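Local coordinates for protein Xaa-Pro dipeptidase (Pyrococcus horikoshii, PDB 1WY2) that probably splits dipeptides with proline at the C-terminal position and a nonpolar residue before it, working as a homodimeric two-metal peptidase, at residues I240-V252 with I315-I329. Residues are numbered along the deposited sequence; the frame is centred on the assembly and turned at random.
Sequences IYEIVLEAQKKAV and IEPGIYIPKIGGVRI. With ZN (zinc ion), chain E.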
ATOM      1  N   ILE A 240      22.454 -20.425 -16.092  1.00 22.11           N
ATOM      2  CA  ILE A 240      21.117 -19.850 -15.990  1.00 20.95           C
ATOM      3  C   ILE A 240      21.135 -18.354 -16.282  1.00 20.66           C
ATOM      4  O   ILE A 240      20.209 -17.826 -16.891  1.00 20.49           O
ATOM      5  CB  ILE A 240      20.483 -20.119 -14.605  1.00 23.78           C
ATOM      6  CG1 ILE A 240      21.380 -19.584 -13.490  1.00 26.85           C
ATOM      7  CG2 ILE A 240      20.256 -21.616 -14.432  1.00 23.43           C
ATOM      8  CD1 ILE A 240      20.759 -19.699 -12.107  1.00 30.09           C
ATOM      9  N   TYR A 241      22.195 -17.671 -15.863  1.00 19.51           N
ATOM     10  CA  TYR A 241      22.319 -16.238 -16.117  1.00 21.17           C
ATOM     11  C   TYR A 241      22.329 -15.945 -17.622  1.00 21.03           C
ATOM     12  O   TYR A 241      21.610 -15.064 -18.097  1.00 19.57           O
ATOM     13  CB  TYR A 241      23.605 -15.704 -15.477  1.00 21.71           C
ATOM     14  CG  TYR A 241      24.142 -14.444 -16.122  1.00 26.76           C
ATOM     15  CD1 TYR A 241      23.507 -13.218 -15.954  1.00 29.13           C
ATOM     16  CD2 TYR A 241      25.287 -14.490 -16.919  1.00 29.09           C
ATOM     17  CE1 TYR A 241      23.996 -12.062 -16.564  1.00 29.49           C
ATOM     18  CE2 TYR A 241      25.786 -13.346 -17.532  1.00 32.85           C
ATOM     19  CZ  TYR A 241      25.137 -12.137 -17.351  1.00 32.99           C
ATOM     20  OH  TYR A 241      25.640 -11.010 -17.958  1.00 34.89           O
ATOM     21  N   GLU A 242      23.143 -16.686 -18.368  1.00 19.33           N
ATOM     22  CA  GLU A 242      23.243 -16.479 -19.811  1.00 20.21           C
ATOM     23  C   GLU A 242      21.909 -16.728 -20.505  1.00 19.28           C
ATOM     24  O   GLU A 242      21.575 -16.059 -21.485  1.00 18.53           O
ATOM     25  CB  GLU A 242      24.324 -17.393 -20.408  1.00 23.68           C
ATOM     26  CG  GLU A 242      25.712 -17.153 -19.824  1.00 30.28           C
ATOM     27  CD  GLU A 242      26.782 -18.044 -20.437  1.00 33.67           C
ATOM     28  OE1 GLU A 242      26.522 -19.252 -20.632  1.00 36.74           O
ATOM     29  OE2 GLU A 242      27.889 -17.535 -20.711  1.00 37.41           O
ATOM     30  N   ILE A 243      21.152 -17.695 -19.997  1.00 18.05           N
ATOM     31  CA  ILE A 243      19.847 -18.024 -20.567  1.00 17.46           C
ATOM     32  C   ILE A 243      18.839 -16.895 -20.329  1.00 17.52           C
ATOM     33  O   ILE A 243      18.112 -16.498 -21.240  1.00 17.11           O
ATOM     34  CB  ILE A 243      19.310 -19.340 -19.967  1.00 17.35           C
ATOM     35  CG1 ILE A 243      20.228 -20.499 -20.377  1.00 19.10           C
ATOM     36  CG2 ILE A 243      17.877 -19.592 -20.437  1.00 18.84           C
ATOM     37  CD1 ILE A 243      19.880 -21.825 -19.725  1.00 19.46           C
ATOM     38  N   VAL A 244      18.789 -16.381 -19.107  1.00 17.06           N
ATOM     39  CA  VAL A 244      17.866 -15.292 -18.801  1.00 16.89           C
ATOM     40  C   VAL A 244      18.249 -14.046 -19.605  1.00 17.23           C
ATOM     41  O   VAL A 244      17.385 -13.349 -20.132  1.00 18.01           O
ATOM     42  CB  VAL A 244      17.868 -14.959 -17.293  1.00 17.22           C
ATOM     43  CG1 VAL A 244      17.020 -13.716 -17.028  1.00 17.70           C
ATOM     44  CG2 VAL A 244      17.309 -16.141 -16.504  1.00 16.87           C
ATOM     45  N   LEU A 245      19.549 -13.776 -19.706  1.00 18.36           N
ATOM     46  CA  LEU A 245      20.030 -12.620 -20.459  1.00 18.94           C
ATOM     47  C   LEU A 245      19.621 -12.728 -21.924  1.00 19.11           C
ATOM     48  O   LEU A 245      19.182 -11.753 -22.536  1.00 18.83           O
ATOM     49  CB  LEU A 245      21.556 -12.523 -20.365  1.00 21.02           C
ATOM     50  CG  LEU A 245      22.208 -11.362 -21.122  1.00 21.98           C
ATOM     51  CD1 LEU A 245      21.762 -10.034 -20.514  1.00 23.61           C
ATOM     52  CD2 LEU A 245      23.720 -11.496 -21.055  1.00 24.23           C
ATOM     53  N   GLU A 246      19.772 -13.920 -22.489  1.00 19.96           N
ATOM     54  CA  GLU A 246      19.419 -14.145 -23.886  1.00 20.03           C
ATOM     55  C   GLU A 246      17.925 -13.924 -24.109  1.00 19.51           C
ATOM     56  O   GLU A 246      17.518 -13.266 -25.068  1.00 19.95           O
ATOM     57  CB  GLU A 246      19.784 -15.570 -24.294  1.00 21.70           C
ATOM     58  CG  GLU A 246      19.515 -15.883 -25.757  1.00 23.71           C
ATOM     59  CD  GLU A 246      19.635 -17.363 -26.060  1.00 26.95           C
ATOM     60  OE1 GLU A 246      20.363 -18.065 -25.324  1.00 27.57           O
ATOM     61  OE2 GLU A 246      19.010 -17.825 -27.039  1.00 27.36           O
ATOM     62  N   ALA A 247      17.114 -14.484 -23.218  1.00 17.76           N
ATOM     63  CA  ALA A 247      15.664 -14.357 -23.313  1.00 17.68           C
ATOM     64  C   ALA A 247      15.213 -12.908 -23.146  1.00 17.88           C
ATOM     65  O   ALA A 247      14.339 -12.441 -23.873  1.00 18.63           O
ATOM     66  CB  ALA A 247      14.996 -15.237 -22.256  1.00 17.32           C
ATOM     67  N   GLN A 248      15.810 -12.198 -22.193  1.00 17.90           N
ATOM     68  CA  GLN A 248      15.433 -10.808 -21.952  1.00 17.42           C
ATOM     69  C   GLN A 248      15.796  -9.946 -23.160  1.00 17.67           C
ATOM     70  O   GLN A 248      14.988  -9.140 -23.622  1.00 16.19           O
ATOM     71  CB  GLN A 248      16.132 -10.286 -20.689  1.00 18.34           C
ATOM     72  CG  GLN A 248      15.463  -9.069 -20.029  1.00 17.43           C
ATOM     73  CD  GLN A 248      15.986  -7.740 -20.542  1.00 18.53           C
ATOM     74  OE1 GLN A 248      16.946  -7.688 -21.304  1.00 19.26           O
ATOM     75  NE2 GLN A 248      15.361  -6.654 -20.107  1.00 18.20           N
ATOM     76  N   LYS A 249      17.007 -10.123 -23.677  1.00 17.96           N
ATOM     77  CA  LYS A 249      17.446  -9.346 -24.832  1.00 20.27           C
ATOM     78  C   LYS A 249      16.560  -9.589 -26.048  1.00 20.12           C
ATOM     79  O   LYS A 249      16.172  -8.646 -26.742  1.00 21.30           O
ATOM     80  CB  LYS A 249      18.896  -9.683 -25.183  1.00 23.33           C
ATOM     81  CG  LYS A 249      19.921  -9.069 -24.247  1.00 28.74           C
ATOM     82  CD  LYS A 249      21.335  -9.449 -24.666  1.00 31.63           C
ATOM     83  CE  LYS A 249      21.629  -9.005 -26.094  1.00 34.70           C
ATOM     84  NZ  LYS A 249      22.967  -9.472 -26.558  1.00 39.44           N
ATOM     85  N   LYS A 250      16.237 -10.854 -26.301  1.00 20.71           N
ATOM     86  CA  LYS A 250      15.399 -11.210 -27.440  1.00 21.72           C
ATOM     87  C   LYS A 250      14.000 -10.609 -27.300  1.00 21.84           C
ATOM     88  O   LYS A 250      13.445 -10.087 -28.266  1.00 19.76           O
ATOM     89  CB  LYS A 250      15.300 -12.733 -27.566  1.00 24.41           C
ATOM     90  CG  LYS A 250      14.561 -13.212 -28.811  1.00 27.87           C
ATOM     91  CD  LYS A 250      15.296 -12.803 -30.078  1.00 31.49           C
ATOM     92  CE  LYS A 250      14.600 -13.338 -31.318  1.00 32.51           C
ATOM     93  NZ  LYS A 250      15.326 -12.955 -32.561  1.00 36.04           N
ATOM     94  N   ALA A 251      13.439 -10.673 -26.096  1.00 19.61           N
ATOM     95  CA  ALA A 251      12.107 -10.126 -25.865  1.00 20.25           C
ATOM     96  C   ALA A 251      12.094  -8.616 -26.084  1.00 19.88           C
ATOM     97  O   ALA A 251      11.194  -8.091 -26.733  1.00 21.29           O
ATOM     98  CB  ALA A 251      11.634 -10.460 -24.455  1.00 20.36           C
ATOM     99  N   VAL A 252      13.088  -7.916 -25.546  1.00 19.61           N
ATOM    100  CA  VAL A 252      13.150  -6.468 -25.720  1.00 19.48           C
ATOM    101  C   VAL A 252      13.249  -6.124 -27.208  1.00 20.62           C
ATOM    102  O   VAL A 252      12.575  -5.214 -27.691  1.00 18.77           O
ATOM    103  CB  VAL A 252      14.365  -5.855 -24.986  1.00 19.49           C
ATOM    104  CG1 VAL A 252      14.482  -4.378 -25.326  1.00 20.42           C
ATOM    105  CG2 VAL A 252      14.211  -6.031 -23.473  1.00 17.50           C
ATOM    106  N   ILE A 315       9.987  -6.047 -19.060  1.00 14.00           N
ATOM    107  CA  ILE A 315      10.373  -7.296 -19.708  1.00 16.01           C
ATOM    108  C   ILE A 315      11.288  -7.883 -18.646  1.00 15.71           C
ATOM    109  O   ILE A 315      12.407  -7.405 -18.444  1.00 15.44           O
ATOM    110  CB  ILE A 315      11.160  -7.041 -21.016  1.00 16.55           C
ATOM    111  CG1 ILE A 315      10.280  -6.286 -22.016  1.00 18.83           C
ATOM    112  CG2 ILE A 315      11.622  -8.360 -21.621  1.00 15.94           C
ATOM    113  CD1 ILE A 315       9.037  -7.045 -22.445  1.00 20.47           C
ATOM    114  N   GLU A 316      10.810  -8.907 -17.946  1.00 16.27           N
ATOM    115  CA  GLU A 316      11.597  -9.471 -16.858  1.00 15.51           C
ATOM    116  C   GLU A 316      11.569 -10.982 -16.685  1.00 15.54           C
ATOM    117  O   GLU A 316      11.023 -11.496 -15.708  1.00 16.79           O
ATOM    118  CB  GLU A 316      11.170  -8.809 -15.546  1.00 18.86           C
ATOM    119  CG  GLU A 316       9.673  -8.910 -15.256  1.00 21.16           C
ATOM    120  CD  GLU A 316       9.276  -8.172 -13.987  1.00 22.43           C
ATOM    121  OE1 GLU A 316       9.917  -8.396 -12.941  1.00 23.47           O
ATOM    122  OE2 GLU A 316       8.319  -7.369 -14.032  1.00 22.66           O
ATOM    123  N   PRO A 317      12.169 -11.718 -17.627  1.00 15.05           N
ATOM    124  CA  PRO A 317      12.177 -13.173 -17.494  1.00 14.98           C
ATOM    125  C   PRO A 317      13.094 -13.562 -16.335  1.00 14.61           C
ATOM    126  O   PRO A 317      13.955 -12.782 -15.919  1.00 14.84           O
ATOM    127  CB  PRO A 317      12.716 -13.634 -18.844  1.00 16.95           C
ATOM    128  CG  PRO A 317      13.700 -12.545 -19.183  1.00 16.39           C
ATOM    129  CD  PRO A 317      12.926 -11.285 -18.815  1.00 16.22           C
ATOM    130  N   GLY A 318      12.900 -14.762 -15.807  1.00 15.27           N
ATOM    131  CA  GLY A 318      13.736 -15.219 -14.715  1.00 15.68           C
ATOM    132  C   GLY A 318      13.695 -16.726 -14.597  1.00 16.65           C
ATOM    133  O   GLY A 318      12.795 -17.371 -15.136  1.00 16.14           O
ATOM    134  N   ILE A 319      14.688 -17.285 -13.910  1.00 16.03           N
ATOM    135  CA  ILE A 319      14.770 -18.723 -13.668  1.00 15.25           C
ATOM    136  C   ILE A 319      15.090 -18.874 -12.188  1.00 16.12           C
ATOM    137  O   ILE A 319      16.066 -18.307 -11.695  1.00 16.12           O
ATOM    138  CB  ILE A 319      15.887 -19.383 -14.498  1.00 15.78           C
ATOM    139  CG1 ILE A 319      15.516 -19.349 -15.983  1.00 16.74           C
ATOM    140  CG2 ILE A 319      16.117 -20.813 -14.020  1.00 16.34           C
ATOM    141  CD1 ILE A 319      16.591 -19.918 -16.888  1.00 18.20           C
ATOM    142  N   TYR A 320      14.261 -19.632 -11.480  1.00 16.05           N
ATOM    143  CA  TYR A 320      14.443 -19.822 -10.048  1.00 14.65           C
ATOM    144  C   TYR A 320      14.525 -21.295  -9.693  1.00 15.48           C
ATOM    145  O   TYR A 320      13.583 -22.048  -9.923  1.00 16.53           O
ATOM    146  CB  TYR A 320      13.284 -19.156  -9.304  1.00 15.51           C
ATOM    147  CG  TYR A 320      12.970 -17.794  -9.872  1.00 16.68           C
ATOM    148  CD1 TYR A 320      12.058 -17.650 -10.920  1.00 18.03           C
ATOM    149  CD2 TYR A 320      13.644 -16.660  -9.423  1.00 16.85           C
ATOM    150  CE1 TYR A 320      11.831 -16.408 -11.511  1.00 15.78           C
ATOM    151  CE2 TYR A 320      13.423 -15.414 -10.009  1.00 17.65           C
ATOM    152  CZ  TYR A 320      12.516 -15.299 -11.050  1.00 16.32           C
ATOM    153  OH  TYR A 320      12.299 -14.073 -11.637  1.00 16.00           O
ATOM    154  N   ILE A 321      15.673 -21.690  -9.147  1.00 16.70           N
ATOM    155  CA  ILE A 321      15.928 -23.078  -8.752  1.00 18.01           C
ATOM    156  C   ILE A 321      15.774 -23.174  -7.233  1.00 19.56           C
ATOM    157  O   ILE A 321      16.605 -22.663  -6.486  1.00 18.33           O
ATOM    158  CB  ILE A 321      17.362 -23.502  -9.138  1.00 19.29           C
ATOM    159  CG1 ILE A 321      17.645 -23.131 -10.598  1.00 19.54           C
ATOM    160  CG2 ILE A 321      17.537 -25.004  -8.932  1.00 18.46           C
ATOM    161  CD1 ILE A 321      16.676 -23.745 -11.602  1.00 20.73           C
ATOM    162  N   PRO A 322      14.703 -23.832  -6.764  1.00 20.29           N
ATOM    163  CA  PRO A 322      14.325 -23.916  -5.359  1.00 22.00           C
ATOM    164  C   PRO A 322      15.520 -24.239  -4.451  1.00 22.94           C
ATOM    165  O   PRO A 322      16.246 -25.207  -4.644  1.00 20.33           O
ATOM    166  CB  PRO A 322      13.269 -25.007  -5.229  1.00 24.80           C
ATOM    167  CG  PRO A 322      12.620 -25.188  -6.596  1.00 25.65           C
ATOM    168  CD  PRO A 322      13.677 -24.480  -7.572  1.00 23.61           C
ATOM    169  N   LYS A 323      15.736 -23.355  -3.456  1.00 22.09           N
ATOM    170  CA  LYS A 323      16.719 -23.648  -2.414  1.00 23.07           C
ATOM    171  C   LYS A 323      18.166 -23.524  -2.896  1.00 21.48           C
ATOM    172  O   LYS A 323      19.113 -23.819  -2.180  1.00 21.06           O
ATOM    173  CB  LYS A 323      16.461 -25.063  -1.895  1.00 27.38           C
ATOM    174  CG  LYS A 323      15.506 -25.072  -0.700  1.00 31.72           C
ATOM    175  CD  LYS A 323      15.729 -26.277   0.219  1.00 35.92           C
ATOM    176  CE  LYS A 323      16.314 -25.877   1.580  1.00 36.82           C
ATOM    177  NZ  LYS A 323      15.371 -26.213   2.647  1.00 40.27           N
ATOM    178  N   ILE A 324      18.330 -23.109  -4.166  1.00 19.84           N
ATOM    179  CA  ILE A 324      19.682 -22.995  -4.705  1.00 19.06           C
ATOM    180  C   ILE A 324      20.007 -21.567  -5.148  1.00 19.47           C
ATOM    181  O   ILE A 324      20.964 -20.950  -4.700  1.00 21.35           O
ATOM    182  CB  ILE A 324      19.805 -23.950  -5.893  1.00 20.18           C
ATOM    183  CG1 ILE A 324      19.704 -25.402  -5.419  1.00 21.13           C
ATOM    184  CG2 ILE A 324      21.177 -23.769  -6.566  1.00 18.30           C
ATOM    185  CD1 ILE A 324      19.618 -26.389  -6.585  1.00 21.58           C
ATOM    186  N   GLY A 325      19.175 -21.015  -6.026  1.00 19.07           N
ATOM    187  CA  GLY A 325      19.412 -19.659  -6.486  1.00 18.38           C
ATOM    188  C   GLY A 325      18.564 -19.308  -7.689  1.00 18.29           C
ATOM    189  O   GLY A 325      17.888 -20.167  -8.260  1.00 18.25           O
ATOM    190  N   GLY A 326      18.604 -18.044  -8.085  1.00 17.27           N
ATOM    191  CA  GLY A 326      17.814 -17.619  -9.223  1.00 15.78           C
ATOM    192  C   GLY A 326      18.391 -16.394  -9.898  1.00 16.48           C
ATOM    193  O   GLY A 326      19.271 -15.726  -9.355  1.00 16.57           O
ATOM    194  N   VAL A 327      17.894 -16.108 -11.095  1.00 14.88           N
ATOM    195  CA  VAL A 327      18.352 -14.956 -11.863  1.00 15.34           C
ATOM    196  C   VAL A 327      17.176 -14.263 -12.534  1.00 14.52           C
ATOM    197  O   VAL A 327      16.319 -14.918 -13.114  1.00 15.68           O
ATOM    198  CB  VAL A 327      19.333 -15.377 -12.985  1.00 16.47           C
ATOM    199  CG1 VAL A 327      19.695 -14.165 -13.844  1.00 16.40           C
ATOM    200  CG2 VAL A 327      20.593 -15.992 -12.384  1.00 14.87           C
ATOM    201  N   ARG A 328      17.133 -12.937 -12.431  1.00 14.99           N
ATOM    202  CA  ARG A 328      16.104 -12.148 -13.094  1.00 15.49           C
ATOM    203  C   ARG A 328      16.741 -10.868 -13.621  1.00 15.33           C
ATOM    204  O   ARG A 328      17.565 -10.246 -12.949  1.00 15.89           O
ATOM    205  CB  ARG A 328      14.940 -11.781 -12.155  1.00 14.32           C
ATOM    206  CG  ARG A 328      13.894 -10.879 -12.848  1.00 15.00           C
ATOM    207  CD  ARG A 328      12.552 -10.776 -12.101  1.00 15.79           C
ATOM    208  NE  ARG A 328      12.637 -10.113 -10.801  1.00 16.62           N
ATOM    209  CZ  ARG A 328      12.737 -10.746  -9.634  1.00 17.03           C
ATOM    210  NH1 ARG A 328      12.771 -12.070  -9.591  1.00 17.37           N
ATOM    211  NH2 ARG A 328      12.770 -10.053  -8.500  1.00 16.79           N
ATOM    212  N   ILE A 329      16.381 -10.504 -14.845  1.00 15.27           N
ATOM    213  CA  ILE A 329      16.880  -9.283 -15.468  1.00 14.94           C
ATOM    214  C   ILE A 329      15.635  -8.576 -15.979  1.00 14.96           C
ATOM    215  O   ILE A 329      14.891  -9.125 -16.791  1.00 15.45           O
ATOM    216  CB  ILE A 329      17.846  -9.601 -16.624  1.00 15.41           C
ATOM    217  CG1 ILE A 329      19.055 -10.366 -16.072  1.00 16.56           C
ATOM    218  CG2 ILE A 329      18.293  -8.306 -17.296  1.00 16.97           C
ATOM    219  CD1 ILE A 329      20.027 -10.856 -17.133  1.00 17.49           C
TER
HETATM  220 ZN    ZN E 406       8.308  -5.678 -12.566  1.00 18.14          ZN
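Helix 240-252 runs along the hairpin of strands 318-321 and 325-328, its axis 8.1 Å from the second strand and 23° off that strand's direction, with Val244 set down on the backbone of Gly318. The valine straddles the strand pair, CG2 sliding past Ile319 CG1 at 3.7 Å while CG1, anti to its own backbone N (chi1 173°), lies against Pro317 and Ile329. One turn earlier Ile240 reaches Val327, CD1 to CG2 3.7 Å. Next to Val244, Ile243 CG2 meets Ile319 CD1, the two side chains crossing at about a right angle. Val327 CG1 comes to the edge of the Tyr241 ring, near its plane, and Ile329 CD1 tucks under Leu245 CA at 3.8 Å. Further along, Ala251 CB sits 3.5 Å from Ile315 CG2. Gln248 CG lies 3.6 Å from Pro317 CD, and the bend beyond it at chi2 (-91°) swings the amide so that NE2 makes a weak but fairly straight bond of 3.5 Å to Ile315 O; its stronger partners are Asp331 for NE2 and Arg348 for OE1, so the buried amide is held at both ends. The hairpin's other face carries Glu316, whose OE2 binds zinc at 2.2 Å beside Asp223, His287 and Glu330, and Arg328, salt-bridged to Asp212. Residues alternating along these strands thus give the M24 metallopeptidase sheet a greasy side for the helix and a charged side for the metals.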